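Local coordinates for periplasmic binding protein/LacI transcriptional regulator (Alkaliphilus metalliredigens, PDB 3CTP) that binds the sugar D-xylulofuranose between the two lobes of its periplasmic-binding-protein-like core and probably represses transcription as a LacI-family DNA-binding regulator, at residues L275-T280 with R320-S325. Residues are numbered along the deposited sequence; the frame is centred on the assembly and turned at random.
Sequences LYPSLT and RETTIS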
loop_
_atom_site.group_PDB
_atom_site.type_symbol
_atom_site.label_atom_id
_atom_site.label_comp_id
_atom_site.label_asym_id
_atom_site.label_seq_id
_atom_site.Cartn_x
_atom_site.Cartn_y
_atom_site.Cartn_z
ATOM N N LEU A 275 -8.442 2.934 -10.080
ATOM C CA LEU A 275 -8.608 2.196 -11.353
ATOM C C LEU A 275 -9.953 2.390 -12.118
ATOM O O LEU A 275 -10.865 3.030 -11.625
ATOM C CB LEU A 275 -8.378 0.701 -11.142
ATOM C CG LEU A 275 -9.350 -0.021 -10.177
ATOM C CD1 LEU A 275 -10.823 0.311 -10.416
ATOM C CD2 LEU A 275 -9.162 -1.496 -10.285
ATOM N N TYR A 276 -10.058 1.783 -13.308
ATOM C CA TYR A 276 -11.092 2.136 -14.304
ATOM C C TYR A 276 -11.594 0.926 -15.085
ATOM O O TYR A 276 -10.800 0.095 -15.535
ATOM C CB TYR A 276 -10.499 3.161 -15.277
ATOM C CG TYR A 276 -11.391 3.532 -16.436
ATOM C CD1 TYR A 276 -12.030 4.761 -16.473
ATOM C CD2 TYR A 276 -11.583 2.658 -17.493
ATOM C CE1 TYR A 276 -12.854 5.114 -17.534
ATOM C CE2 TYR A 276 -12.402 3.000 -18.562
ATOM C CZ TYR A 276 -13.032 4.232 -18.574
ATOM O OH TYR A 276 -13.843 4.577 -19.632
ATOM N N PRO A 277 -12.917 0.792 -15.226
ATOM C CA PRO A 277 -13.892 1.688 -14.618
ATOM C C PRO A 277 -13.804 1.586 -13.099
ATOM O O PRO A 277 -13.325 0.576 -12.582
ATOM C CB PRO A 277 -15.240 1.156 -15.127
ATOM C CG PRO A 277 -14.989 -0.235 -15.543
ATOM C CD PRO A 277 -13.549 -0.341 -15.925
ATOM N N SER A 278 -14.255 2.626 -12.402
ATOM C CA SER A 278 -14.192 2.637 -10.947
ATOM C C SER A 278 -15.120 1.576 -10.353
ATOM O O SER A 278 -16.159 1.261 -10.916
ATOM C CB SER A 278 -14.537 4.006 -10.399
ATOM O OG SER A 278 -15.817 4.395 -10.916
ATOM N N LEU A 279 -14.722 1.057 -9.194
ATOM C CA LEU A 279 -15.263 -0.188 -8.659
ATOM C C LEU A 279 -16.446 0.018 -7.714
ATOM O O LEU A 279 -16.320 0.674 -6.681
ATOM C CB LEU A 279 -14.138 -0.895 -7.878
ATOM C CG LEU A 279 -14.464 -2.216 -7.194
ATOM C CD1 LEU A 279 -14.846 -3.278 -8.195
ATOM C CD2 LEU A 279 -13.220 -2.658 -6.446
ATOM N N THR A 280 -17.590 -0.572 -8.039
ATOM C CA THR A 280 -18.685 -0.648 -7.077
ATOM C C THR A 280 -18.234 -1.511 -5.907
ATOM O O THR A 280 -17.561 -2.539 -6.099
ATOM C CB THR A 280 -19.902 -1.278 -7.734
ATOM O OG1 THR A 280 -20.348 -0.401 -8.774
ATOM C CG2 THR A 280 -21.019 -1.515 -6.713
ATOM N N ARG A 320 -20.515 2.480 -8.261
ATOM C CA ARG A 320 -19.645 3.139 -9.212
ATOM C C ARG A 320 -19.860 2.545 -10.602
ATOM O O ARG A 320 -21.005 2.298 -10.985
ATOM C CB ARG A 320 -18.193 3.053 -8.774
ATOM C CG ARG A 320 -17.946 3.664 -7.397
ATOM C CD ARG A 320 -16.469 3.907 -7.210
ATOM N NE ARG A 320 -16.147 4.588 -5.958
ATOM C CZ ARG A 320 -15.465 4.023 -4.964
ATOM N NH1 ARG A 320 -15.070 2.744 -5.043
ATOM N NH2 ARG A 320 -15.173 4.741 -3.891
ATOM N N GLU A 321 -18.790 2.362 -11.372
ATOM C CA GLU A 321 -18.954 2.099 -12.807
ATOM C C GLU A 321 -18.904 0.628 -13.206
ATOM O O GLU A 321 -19.213 0.290 -14.359
ATOM C CB GLU A 321 -17.900 2.879 -13.616
ATOM C CG GLU A 321 -18.041 4.407 -13.575
ATOM C CD GLU A 321 -16.802 5.131 -14.125
ATOM O OE1 GLU A 321 -15.682 4.573 -14.069
ATOM O OE2 GLU A 321 -16.945 6.272 -14.612
ATOM N N THR A 322 -18.528 -0.263 -12.277
ATOM C CA THR A 322 -18.469 -1.685 -12.633
ATOM C C THR A 322 -19.793 -2.443 -12.465
ATOM O O THR A 322 -19.854 -3.662 -12.691
ATOM C CB THR A 322 -17.379 -2.413 -11.831
ATOM O OG1 THR A 322 -17.659 -2.233 -10.451
ATOM C CG2 THR A 322 -16.004 -1.802 -12.134
ATOM N N THR A 323 -20.848 -1.738 -12.049
ATOM C CA THR A 323 -22.201 -2.300 -12.129
ATOM C C THR A 323 -23.045 -1.294 -12.893
ATOM O O THR A 323 -22.718 -0.103 -12.933
ATOM C CB THR A 323 -22.813 -2.574 -10.742
ATOM O OG1 THR A 323 -22.741 -1.383 -9.939
ATOM C CG2 THR A 323 -22.030 -3.670 -10.056
ATOM N N ILE A 324 -24.107 -1.786 -13.522
ATOM C CA ILE A 324 -24.891 -0.954 -14.439
ATOM C C ILE A 324 -25.898 -0.103 -13.687
ATOM O O ILE A 324 -26.368 -0.491 -12.626
ATOM C CB ILE A 324 -25.638 -1.836 -15.422
ATOM C CG1 ILE A 324 -26.525 -2.816 -14.652
ATOM C CG2 ILE A 324 -24.644 -2.566 -16.346
ATOM C CD1 ILE A 324 -27.275 -3.835 -15.535
ATOM N N SER A 325 -26.232 1.056 -14.253
ATOM C CA SER A 325 -27.219 1.952 -13.664
ATOM C C SER A 325 -27.986 2.675 -14.762
ATOM O O SER A 325 -27.505 2.760 -15.892
ATOM C CB SER A 325 -26.538 2.970 -12.752
ATOM O OG SER A 325 -26.072 2.355 -11.561
#
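In the periplasmic-binding-protein-like fold of this LacI-family regulator, Ser278, Leu279 and Thr280, in the loop entering strand 281-283, bind Arg320 to Thr323 of the C-terminal tail against strand 262-264 of the same lobe. The peptide before Pro277 is cis, and the proline packs CB on CB of Glu321. Glu321 suits this exposed place because its extended chain carries OE1 back to Ser278: OE1 accepts the Ser278 N-H at 2.9 Å, nearly straight at 164°, on the anti side of the carboxylate, and Ser278 OG adds a weak bond. Ser278 O in turn takes Glu321 N, from above its carbonyl plane, and more weakly Thr322 N. Arg320, stretched from CG to NE, lays CG and CD against Leu279 O and turns NH1 onto it at 2.9 Å, in the carbonyl plane, while NH2 reaches Asn268. An alanine in place of Arg320 would probably leave Leu279 O and Asn268 without this shared donor group and strip the aliphatic cover from that carbonyl. Threonine suits the rest, its short-armed hydroxyl both accepting and donating. In Thr322, chi1 of 57° turns OG1 to Thr280 N and CG2 against Ser278 O; OG1 also bonds Ile263 O. Thr280 OG1 accepts Arg320 N at 2.9 Å and donates to Thr323 OG1, itself bonded to His166 NE2, at 2.8 Å.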